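Local coordinates for protein putative carbohydrate-active enzyme (Uncultured organism, PDB 5WH8) that probably hydrolyses O-glycosidic bonds in cellulose-type polysaccharides through its glycoside hydrolase family 5 catalytic module, one part of a longer multi-modular protein, at residues T207-Y211 / W257-M261; I146-N151 / C182-S188; Y2-V8 / A98-Y103. All blocks are in the same frame, centred on the assembly; numbering follows the deposited sequence.

Interaction 1 (T207-Y211 / W257-M261); sequences TLHFY and WMDWM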
loop_
_atom_site.group_PDB
_atom_site.type_symbol
_atom_site.label_atom_id
_atom_site.label_comp_id
_atom_site.label_asym_id
_atom_site.label_seq_id
_atom_site.Cartn_x
_atom_site.Cartn_y
_atom_site.Cartn_z
ATOM N N THR A 207 3.236 0.387 -9.087
ATOM C CA THR A 207 2.874 1.487 -8.204
ATOM C C THR A 207 2.718 2.829 -8.912
ATOM O O THR A 207 3.590 3.251 -9.684
ATOM C CB THR A 207 3.936 1.636 -7.147
ATOM O OG1 THR A 207 4.200 0.359 -6.577
ATOM C CG2 THR A 207 3.533 2.612 -6.065
ATOM N N LEU A 208 1.622 3.508 -8.596
ATOM C CA LEU A 208 1.395 4.897 -8.953
ATOM C C LEU A 208 1.138 5.696 -7.660
ATOM O O LEU A 208 0.273 5.322 -6.871
ATOM C CB LEU A 208 0.185 5.020 -9.897
ATOM C CG LEU A 208 -0.222 6.431 -10.310
ATOM C CD1 LEU A 208 0.864 7.078 -11.194
ATOM C CD2 LEU A 208 -1.621 6.415 -10.974
ATOM N N HIS A 209 1.893 6.768 -7.442
ATOM C CA HIS A 209 1.682 7.653 -6.282
ATOM C C HIS A 209 1.365 9.070 -6.756
ATOM O O HIS A 209 2.047 9.608 -7.646
ATOM C CB HIS A 209 2.903 7.716 -5.373
ATOM C CG HIS A 209 3.109 6.489 -4.537
ATOM N ND1 HIS A 209 4.138 6.388 -3.631
ATOM C CD2 HIS A 209 2.424 5.326 -4.459
ATOM C CE1 HIS A 209 4.094 5.213 -3.041
ATOM N NE2 HIS A 209 3.068 4.536 -3.534
ATOM N N PHE A 210 0.337 9.677 -6.165
ATOM C CA PHE A 210 0.008 11.073 -6.476
ATOM C C PHE A 210 -0.348 11.843 -5.231
ATOM O O PHE A 210 -0.790 11.264 -4.249
ATOM C CB PHE A 210 -1.146 11.176 -7.501
ATOM C CG PHE A 210 -2.524 10.868 -6.941
ATOM C CD1 PHE A 210 -3.273 11.875 -6.342
ATOM C CD2 PHE A 210 -3.099 9.608 -7.041
ATOM C CE1 PHE A 210 -4.517 11.629 -5.800
ATOM C CE2 PHE A 210 -4.360 9.369 -6.494
ATOM C CZ PHE A 210 -5.064 10.393 -5.890
ATOM N N TYR A 211 -0.159 13.158 -5.312
ATOM C CA TYR A 211 -0.545 14.093 -4.267
ATOM C C TYR A 211 -1.347 15.210 -4.958
ATOM O O TYR A 211 -0.866 15.845 -5.897
ATOM C CB TYR A 211 0.698 14.605 -3.502
ATOM C CG TYR A 211 1.111 13.635 -2.421
ATOM C CD1 TYR A 211 1.791 12.472 -2.730
ATOM C CD2 TYR A 211 0.729 13.855 -1.103
ATOM C CE1 TYR A 211 2.114 11.539 -1.741
ATOM C CE2 TYR A 211 1.038 12.948 -0.111
ATOM C CZ TYR A 211 1.729 11.799 -0.431
ATOM O OH TYR A 211 1.993 10.897 0.579
ATOM N N TRP A 257 -9.153 12.926 -9.307
ATOM C CA TRP A 257 -8.409 11.690 -9.196
ATOM C C TRP A 257 -9.301 10.524 -8.764
ATOM O O TRP A 257 -9.132 9.417 -9.269
ATOM C CB TRP A 257 -7.262 11.839 -8.205
ATOM C CG TRP A 257 -5.989 12.414 -8.770
ATOM C CD1 TRP A 257 -5.509 13.690 -8.608
ATOM C CD2 TRP A 257 -4.989 11.715 -9.532
ATOM N NE1 TRP A 257 -4.292 13.819 -9.216
ATOM C CE2 TRP A 257 -3.951 12.632 -9.801
ATOM C CE3 TRP A 257 -4.868 10.410 -10.006
ATOM C CZ2 TRP A 257 -2.816 12.281 -10.533
ATOM C CZ3 TRP A 257 -3.746 10.068 -10.732
ATOM C CH2 TRP A 257 -2.731 10.996 -10.983
ATOM N N MET A 258 -10.209 10.742 -7.801
ATOM C CA MET A 258 -11.093 9.664 -7.336
ATOM C C MET A 258 -12.013 9.181 -8.437
ATOM O O MET A 258 -12.171 7.987 -8.604
ATOM C CB MET A 258 -11.918 10.120 -6.139
ATOM C CG MET A 258 -11.107 10.314 -4.900
ATOM S SD MET A 258 -10.997 8.786 -3.960
ATOM C CE MET A 258 -9.838 9.289 -2.652
ATOM N N ASP A 259 -12.576 10.107 -9.216
ATOM C CA ASP A 259 -13.451 9.721 -10.327
ATOM C C ASP A 259 -12.665 8.916 -11.348
ATOM O O ASP A 259 -13.162 7.913 -11.908
ATOM C CB ASP A 259 -14.063 10.951 -11.000
ATOM C CG ASP A 259 -15.186 11.553 -10.202
ATOM O OD1 ASP A 259 -15.796 10.838 -9.382
ATOM O OD2 ASP A 259 -15.467 12.750 -10.405
ATOM N N TRP A 260 -11.434 9.354 -11.583
ATOM C CA TRP A 260 -10.553 8.724 -12.569
ATOM C C TRP A 260 -10.200 7.298 -12.133
ATOM O O TRP A 260 -10.252 6.350 -12.941
ATOM C CB TRP A 260 -9.287 9.598 -12.763
ATOM C CG TRP A 260 -8.250 9.048 -13.743
ATOM C CD1 TRP A 260 -8.173 9.300 -15.083
ATOM C CD2 TRP A 260 -7.144 8.202 -13.426
ATOM N NE1 TRP A 260 -7.079 8.649 -15.623
ATOM C CE2 TRP A 260 -6.430 7.972 -14.622
ATOM C CE3 TRP A 260 -6.676 7.624 -12.240
ATOM C CZ2 TRP A 260 -5.292 7.152 -14.672
ATOM C CZ3 TRP A 260 -5.558 6.807 -12.291
ATOM C CH2 TRP A 260 -4.867 6.591 -13.501
ATOM N N MET A 261 -9.861 7.123 -10.856
ATOM C CA MET A 261 -9.555 5.787 -10.339
ATOM C C MET A 261 -10.790 4.882 -10.347
ATOM O O MET A 261 -10.690 3.709 -10.684
ATOM C CB MET A 261 -8.995 5.854 -8.912
ATOM C CG MET A 261 -7.572 6.429 -8.813
ATOM S SD MET A 261 -6.847 6.318 -7.150
ATOM C CE MET A 261 -7.761 7.571 -6.244
#
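Phe210 lays its ring flat over the pyrrole part of Trp257, an offset stack with centroids 3.7 Å apart and planes only 4° from parallel. The closest atoms, Phe210 CE1 and Trp257 CG, are 3.4 Å apart. The overlap continues back to the root of the side chain, since Phe210 CB sits 3.9 Å from the centroid of the Trp257 six-membered ring in a CH-pi contact. A broad indole suits this place because it can receive both the ring and the methylene. Its polar end is also satisfied, Trp257 NE1 donating to the carbonyl of His215. Met261, one helical turn on, meets the Phe210 ring at its edge: SD lies 5.3 Å from the ring centroid, a Met-aromatic contact, and Met261 CE is 3.9 Å from Phe210 CE2. This is the outer layer of a (beta/alpha)8 barrel, where helix 251-263 packs outside strand 204-211. The short segments run nearly antiparallel (156°), with axes 12.0 Å apart, a gap that large side chains bridge. Strand alternation sends Leu208 and Phe210 toward the helix and His209 and Tyr211 away from it, where they hydrogen-bond to Glu149 and Glu237, respectively. Two residues earlier on the strand than Phe210, branched Leu208 reaches both indoles through CD2, 4.2 Å from Trp257 CZ3 and 4.1 Å from Trp260 CH2.

Interaction 2 (I146-N151 / C182-S188); sequences ICNEPN and CGTPTWS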
loop_
_atom_site.group_PDB
_atom_site.type_symbol
_atom_site.label_atom_id
_atom_site.label_comp_id
_atom_site.label_asym_id
_atom_site.label_seq_id
_atom_site.Cartn_x
_atom_site.Cartn_y
_atom_site.Cartn_z
ATOM N N ILE A 146 7.493 -4.169 -2.840
ATOM C CA ILE A 146 8.918 -4.468 -2.671
ATOM C C ILE A 146 9.842 -3.218 -2.643
ATOM O O ILE A 146 10.999 -3.346 -2.204
ATOM C CB ILE A 146 9.401 -5.499 -3.765
ATOM C CG1 ILE A 146 9.080 -5.008 -5.186
ATOM C CG2 ILE A 146 8.779 -6.870 -3.507
ATOM C CD1 ILE A 146 9.823 -5.801 -6.306
ATOM N N CYS A 147 9.364 -2.056 -3.097
ATOM C CA CYS A 147 10.130 -0.786 -3.031
ATOM C C CYS A 147 9.247 0.455 -3.257
ATOM O O CYS A 147 9.032 0.889 -4.380
ATOM C CB CYS A 147 11.295 -0.774 -4.051
ATOM S SG CYS A 147 10.865 -1.202 -5.758
ATOM N N ASN A 148 8.792 1.044 -2.161
ATOM C CA ASN A 148 7.890 2.217 -2.163
ATOM C C ASN A 148 8.052 3.249 -3.308
ATOM O O ASN A 148 7.189 3.344 -4.210
ATOM C CB ASN A 148 8.068 2.920 -0.805
ATOM C CG ASN A 148 7.360 4.263 -0.714
ATOM O OD1 ASN A 148 6.169 4.368 -0.990
ATOM N ND2 ASN A 148 8.097 5.296 -0.298
ATOM N N GLU A 149 9.114 4.048 -3.240
ATOM C CA GLU A 149 9.355 5.161 -4.185
ATOM C C GLU A 149 10.812 5.239 -4.632
ATOM O O GLU A 149 11.610 5.992 -4.057
ATOM C CB GLU A 149 8.955 6.517 -3.576
ATOM C CG GLU A 149 7.438 6.704 -3.542
ATOM C CD GLU A 149 7.010 8.031 -2.950
ATOM O OE1 GLU A 149 7.877 8.846 -2.555
ATOM O OE2 GLU A 149 5.788 8.294 -2.882
ATOM N N PRO A 150 11.182 4.465 -5.669
ATOM C CA PRO A 150 12.474 4.694 -6.324
ATOM C C PRO A 150 12.563 6.153 -6.749
ATOM O O PRO A 150 11.567 6.702 -7.208
ATOM C CB PRO A 150 12.438 3.733 -7.528
ATOM C CG PRO A 150 11.469 2.668 -7.119
ATOM C CD PRO A 150 10.407 3.422 -6.355
ATOM N N ASN A 151 13.707 6.782 -6.558
ATOM C CA ASN A 151 13.861 8.183 -6.934
ATOM C C ASN A 151 15.322 8.573 -7.049
ATOM O O ASN A 151 16.212 7.933 -6.481
ATOM C CB ASN A 151 13.135 9.113 -5.939
ATOM C CG ASN A 151 13.783 9.148 -4.557
ATOM O OD1 ASN A 151 14.642 9.999 -4.277
ATOM N ND2 ASN A 151 13.359 8.234 -3.679
ATOM N N CYS A 182 5.250 -3.440 -7.634
ATOM C CA CYS A 182 6.586 -2.939 -7.934
ATOM C C CYS A 182 6.609 -1.446 -8.175
ATOM O O CYS A 182 5.911 -0.956 -9.069
ATOM C CB CYS A 182 7.138 -3.642 -9.182
ATOM S SG CYS A 182 8.878 -3.201 -9.573
ATOM N N GLY A 183 7.427 -0.724 -7.398
ATOM C CA GLY A 183 7.579 0.711 -7.530
ATOM C C GLY A 183 8.164 1.103 -8.873
ATOM O O GLY A 183 8.725 0.256 -9.585
ATOM N N THR A 184 8.005 2.378 -9.224
ATOM C CA THR A 184 8.470 2.882 -10.516
ATOM C C THR A 184 9.277 4.167 -10.305
ATOM O O THR A 184 9.261 4.746 -9.207
ATOM C CB THR A 184 7.283 3.096 -11.485
ATOM O OG1 THR A 184 6.286 3.938 -10.894
ATOM C CG2 THR A 184 6.651 1.727 -11.860
ATOM N N PRO A 185 10.070 4.572 -11.315
ATOM C CA PRO A 185 10.935 5.750 -11.120
ATOM C C PRO A 185 10.192 7.072 -10.876
ATOM O O PRO A 185 8.980 7.197 -11.089
ATOM C CB PRO A 185 11.735 5.816 -12.436
ATOM C CG PRO A 185 11.711 4.422 -12.970
ATOM C CD PRO A 185 10.348 3.877 -12.590
ATOM N N THR A 186 10.965 8.054 -10.415
ATOM C CA THR A 186 10.488 9.397 -10.088
ATOM C C THR A 186 9.331 9.334 -9.054
ATOM O O THR A 186 8.224 9.846 -9.245
ATOM C CB THR A 186 10.089 10.174 -11.362
ATOM O OG1 THR A 186 11.131 10.059 -12.350
ATOM C CG2 THR A 186 9.887 11.644 -11.039
ATOM N N TRP A 187 9.638 8.692 -7.929
ATOM C CA TRP A 187 8.713 8.553 -6.804
ATOM C C TRP A 187 7.423 7.861 -7.235
ATOM O O TRP A 187 6.307 8.287 -6.891
ATOM C CB TRP A 187 8.400 9.910 -6.151
ATOM C CG TRP A 187 9.605 10.601 -5.530
ATOM C CD1 TRP A 187 10.138 10.378 -4.282
ATOM C CD2 TRP A 187 10.432 11.595 -6.139
ATOM N NE1 TRP A 187 11.231 11.191 -4.079
ATOM C CE2 TRP A 187 11.427 11.952 -5.197
ATOM C CE3 TRP A 187 10.408 12.247 -7.373
ATOM C CZ2 TRP A 187 12.400 12.903 -5.467
ATOM C CZ3 TRP A 187 11.385 13.199 -7.633
ATOM C CH2 TRP A 187 12.356 13.524 -6.673
ATOM N N SER A 188 7.613 6.753 -7.954
ATOM C CA SER A 188 6.520 5.923 -8.493
ATOM C C SER A 188 5.543 6.757 -9.329
ATOM O O SER A 188 4.305 6.655 -9.194
ATOM C CB SER A 188 5.811 5.139 -7.373
ATOM O OG SER A 188 6.659 4.092 -6.953
HETATM O O HOH W 1 7.100 -1.589 -4.684
HETATM O O HOH W 2 13.251 11.524 -1.822
#
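The two backbones run side by side, CA of Ile146 lying 6.0 Å from CA of Cys182 and CA of Glu149 closing to 4.3 Å from CA of Trp187. At the wider end water 1 sits between them, accepting from Cys147 N at 2.8 Å and, weakly, from Gly183 N at 2.9 Å. Gly183 CA also approaches Cys147 O at 3.5 Å in a CA-H...O contact; a side chain there would collide with that carbonyl and with Pro150. Further on, residues 186-188 all have left-handed helical backbone angles, and this tight turn directs Trp187 N into a hydrogen bond with Pro150 O (2.9 Å). Ser188 OG donates to Asn148 O at 2.9 Å while accepting from Thr184 N at 3.1 Å, so a small hydroxyl links the turn to the neighbouring loop. Asn148-Glu149-Pro150, just beyond barrel strand 142-145, is the Asn-Glu-Pro signature of family 5; by analogy with relatives, Glu149 is probably the catalytic acid/base. Its OE1 approaches the edge of the Trp187 ring, 3.2 Å from CD1, and its OE2 is hydrogen-bonded to His209. Pro150, rigid and without an NH, packs its CD 3.3 Å from Thr184 O. Asn151 CB lies over the five-membered ring of Trp187, 3.4 Å from its centroid. The amide turns back, ND2 donating to Glu149 O at 2.9 Å, while water 2 connects Asn151 OD1 (3.2 Å) with Trp187 NE1 (3.0 Å).

Interaction 3 (Y2-V8 / A98-Y103); sequences YPEGSPV and AKLGIY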
loop_
_atom_site.group_PDB
_atom_site.type_symbol
_atom_site.label_atom_id
_atom_site.label_comp_id
_atom_site.label_asym_id
_atom_site.label_seq_id
_atom_site.Cartn_x
_atom_site.Cartn_y
_atom_site.Cartn_z
ATOM N N TYR A 2 -11.525 -16.328 8.033
ATOM C CA TYR A 2 -11.708 -14.882 8.044
ATOM C C TYR A 2 -13.134 -14.528 8.492
ATOM O O TYR A 2 -14.089 -15.256 8.197
ATOM C CB TYR A 2 -11.387 -14.304 6.657
ATOM C CG TYR A 2 -9.927 -14.473 6.256
ATOM C CD1 TYR A 2 -8.943 -13.631 6.764
ATOM C CD2 TYR A 2 -9.531 -15.454 5.356
ATOM C CE1 TYR A 2 -7.607 -13.762 6.397
ATOM C CE2 TYR A 2 -8.185 -15.602 4.992
ATOM C CZ TYR A 2 -7.234 -14.743 5.517
ATOM O OH TYR A 2 -5.901 -14.858 5.172
ATOM N N PRO A 3 -13.293 -13.401 9.207
ATOM C CA PRO A 3 -14.614 -13.122 9.775
ATOM C C PRO A 3 -15.689 -12.840 8.711
ATOM O O PRO A 3 -15.459 -12.160 7.688
ATOM C CB PRO A 3 -14.359 -11.908 10.670
ATOM C CG PRO A 3 -13.063 -11.319 10.176
ATOM C CD PRO A 3 -12.271 -12.444 9.672
ATOM N N GLU A 4 -16.874 -13.381 8.970
ATOM C CA GLU A 4 -18.026 -13.172 8.097
ATOM C C GLU A 4 -18.255 -11.702 7.783
ATOM O O GLU A 4 -18.241 -10.840 8.660
ATOM C CB GLU A 4 -19.278 -13.784 8.742
ATOM C CG GLU A 4 -19.218 -15.296 8.798
ATOM C CD GLU A 4 -20.335 -15.927 9.620
ATOM O OE1 GLU A 4 -20.896 -15.248 10.510
ATOM O OE2 GLU A 4 -20.647 -17.112 9.377
ATOM N N GLY A 5 -18.473 -11.416 6.502
ATOM C CA GLY A 5 -18.835 -10.083 6.075
ATOM C C GLY A 5 -17.648 -9.165 5.854
ATOM O O GLY A 5 -17.826 -8.016 5.429
ATOM N N SER A 6 -16.438 -9.661 6.099
ATOM C CA SER A 6 -15.240 -8.828 5.947
ATOM C C SER A 6 -14.759 -8.784 4.500
ATOM O O SER A 6 -15.112 -9.667 3.709
ATOM C CB SER A 6 -14.104 -9.341 6.845
ATOM O OG SER A 6 -13.646 -10.629 6.451
ATOM N N PRO A 7 -13.940 -7.776 4.150
ATOM C CA PRO A 7 -13.415 -7.696 2.779
ATOM C C PRO A 7 -12.707 -8.975 2.297
ATOM O O PRO A 7 -12.887 -9.390 1.152
ATOM C CB PRO A 7 -12.449 -6.490 2.851
ATOM C CG PRO A 7 -13.105 -5.577 3.900
ATOM C CD PRO A 7 -13.628 -6.563 4.945
ATOM N N VAL A 8 -11.930 -9.639 3.149
ATOM C CA VAL A 8 -11.197 -10.838 2.712
ATOM C C VAL A 8 -12.162 -12.039 2.631
ATOM O O VAL A 8 -12.026 -12.897 1.765
ATOM C CB VAL A 8 -9.995 -11.174 3.643
ATOM C CG1 VAL A 8 -9.299 -12.472 3.195
ATOM C CG2 VAL A 8 -9.010 -10.009 3.696
ATOM N N ALA A 98 -5.464 -10.033 9.588
ATOM C CA ALA A 98 -6.131 -11.316 9.320
ATOM C C ALA A 98 -7.356 -11.505 10.210
ATOM O O ALA A 98 -8.410 -11.945 9.737
ATOM C CB ALA A 98 -5.175 -12.481 9.509
ATOM N N LYS A 99 -7.209 -11.200 11.497
ATOM C CA LYS A 99 -8.300 -11.369 12.458
ATOM C C LYS A 99 -9.497 -10.484 12.127
ATOM O O LYS A 99 -10.640 -10.848 12.432
ATOM C CB LYS A 99 -7.812 -11.071 13.879
ATOM C CG LYS A 99 -6.938 -12.179 14.466
ATOM C CD LYS A 99 -6.411 -11.801 15.849
ATOM C CE LYS A 99 -5.838 -13.008 16.593
ATOM N NZ LYS A 99 -5.006 -13.878 15.713
ATOM N N LEU A 100 -9.230 -9.331 11.500
ATOM C CA LEU A 100 -10.266 -8.385 11.084
ATOM C C LEU A 100 -10.758 -8.607 9.655
ATOM O O LEU A 100 -11.715 -7.969 9.244
ATOM C CB LEU A 100 -9.742 -6.941 11.216
ATOM C CG LEU A 100 -9.462 -6.491 12.653
ATOM C CD1 LEU A 100 -8.650 -5.188 12.662
ATOM C CD2 LEU A 100 -10.764 -6.300 13.440
ATOM N N GLY A 101 -10.125 -9.514 8.913
ATOM C CA GLY A 101 -10.510 -9.790 7.538
ATOM C C GLY A 101 -10.262 -8.640 6.578
ATOM O O GLY A 101 -11.091 -8.394 5.699
ATOM N N ILE A 102 -9.148 -7.926 6.738
ATOM C CA ILE A 102 -8.737 -6.941 5.729
ATOM C C ILE A 102 -7.395 -7.280 5.106
ATOM O O ILE A 102 -6.558 -7.985 5.703
ATOM C CB ILE A 102 -8.652 -5.496 6.282
ATOM C CG1 ILE A 102 -7.714 -5.384 7.484
ATOM C CG2 ILE A 102 -10.082 -4.985 6.624
ATOM C CD1 ILE A 102 -7.352 -3.924 7.805
ATOM N N TYR A 103 -7.193 -6.767 3.908
ATOM C CA TYR A 103 -5.946 -6.984 3.181
ATOM C C TYR A 103 -4.822 -6.160 3.842
ATOM O O TYR A 103 -5.062 -5.137 4.501
ATOM C CB TYR A 103 -6.140 -6.655 1.675
ATOM C CG TYR A 103 -7.102 -7.627 1.037
ATOM C CD1 TYR A 103 -6.660 -8.874 0.594
ATOM C CD2 TYR A 103 -8.469 -7.358 0.981
ATOM C CE1 TYR A 103 -7.537 -9.797 0.086
ATOM C CE2 TYR A 103 -9.350 -8.275 0.456
ATOM C CZ TYR A 103 -8.874 -9.489 0.016
ATOM O OH TYR A 103 -9.787 -10.395 -0.473
#
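A hollow over Gly101, where helix 83-100 ends, receives the curved N-terminal segment. Having no side chain, Gly101 lets Ser6 and Pro3 settle against its backbone: Ser6 CB comes within 3.4 Å of Gly101 O, and Pro3 CG within 3.7 Å of Gly101 N. A CB on Gly101 would strike Ser6 OG, and the positive phi of its Schellman motif independently favours glycine. Pro3 is a compact bump whose CG presses on the last carbonyls of the helix, 3.3 Å from Lys99 O. Beside it the edge of the Tyr2 ring meets the backbone, CD1 lying 3.5 Å from Ala98 O, while Tyr2 CE1 is 4.2 Å from Ala98 CB; the small methyl admits the ring. The curve of the N-terminal segment comes from a type II turn, Pro3 to Ser6, with Gly5 at the position of positive phi; Ser6 OG and Ser6 N both donate to Pro3 O, at 2.7 and 3.1 Å. Ser6 is also the N-cap of helix 7-11. That short helix abuts the alpha-to-beta connection of a (beta/alpha)8 barrel, where helix 83-100 passes into strand 103-109, at the strands' N-terminal end. Val8 N donates to Gly101 O at 3.0 Å. Val8 CG2 also sits on the face of Tyr103, a CH-pi contact, 3.6 Å from the ring centroid and 9° off the normal. Pro7 adds another bump, its CG 4.1 Å from Ile102 CG2 and its CB 4.3 Å from Tyr103 CE2, while Tyr103 OH is hydrogen-bonded to Gly12 O.

How the interactions relate
Interactions 1 and 2 have centres 15 Å apart and meet through His209: its ND1 is 2.6 Å from Glu149 OE2, and its N lies 3.0 Å from Ser188 O, both probable hydrogen bonds. Strand 207-211 thus shows one face to the helix outside the barrel and the other to the probable active site, where the side chain of Glu149 lies about 4 Å from a bound 1,2-ethanediol, likely from crystallisation. Interaction 3 is remote, its centre about 25 Å from that of interaction 1 and about 29 Å from that of interaction 2. It lies across the chain's centre from interaction 2, at the N-terminal rather than the C-terminal ends of the barrel strands.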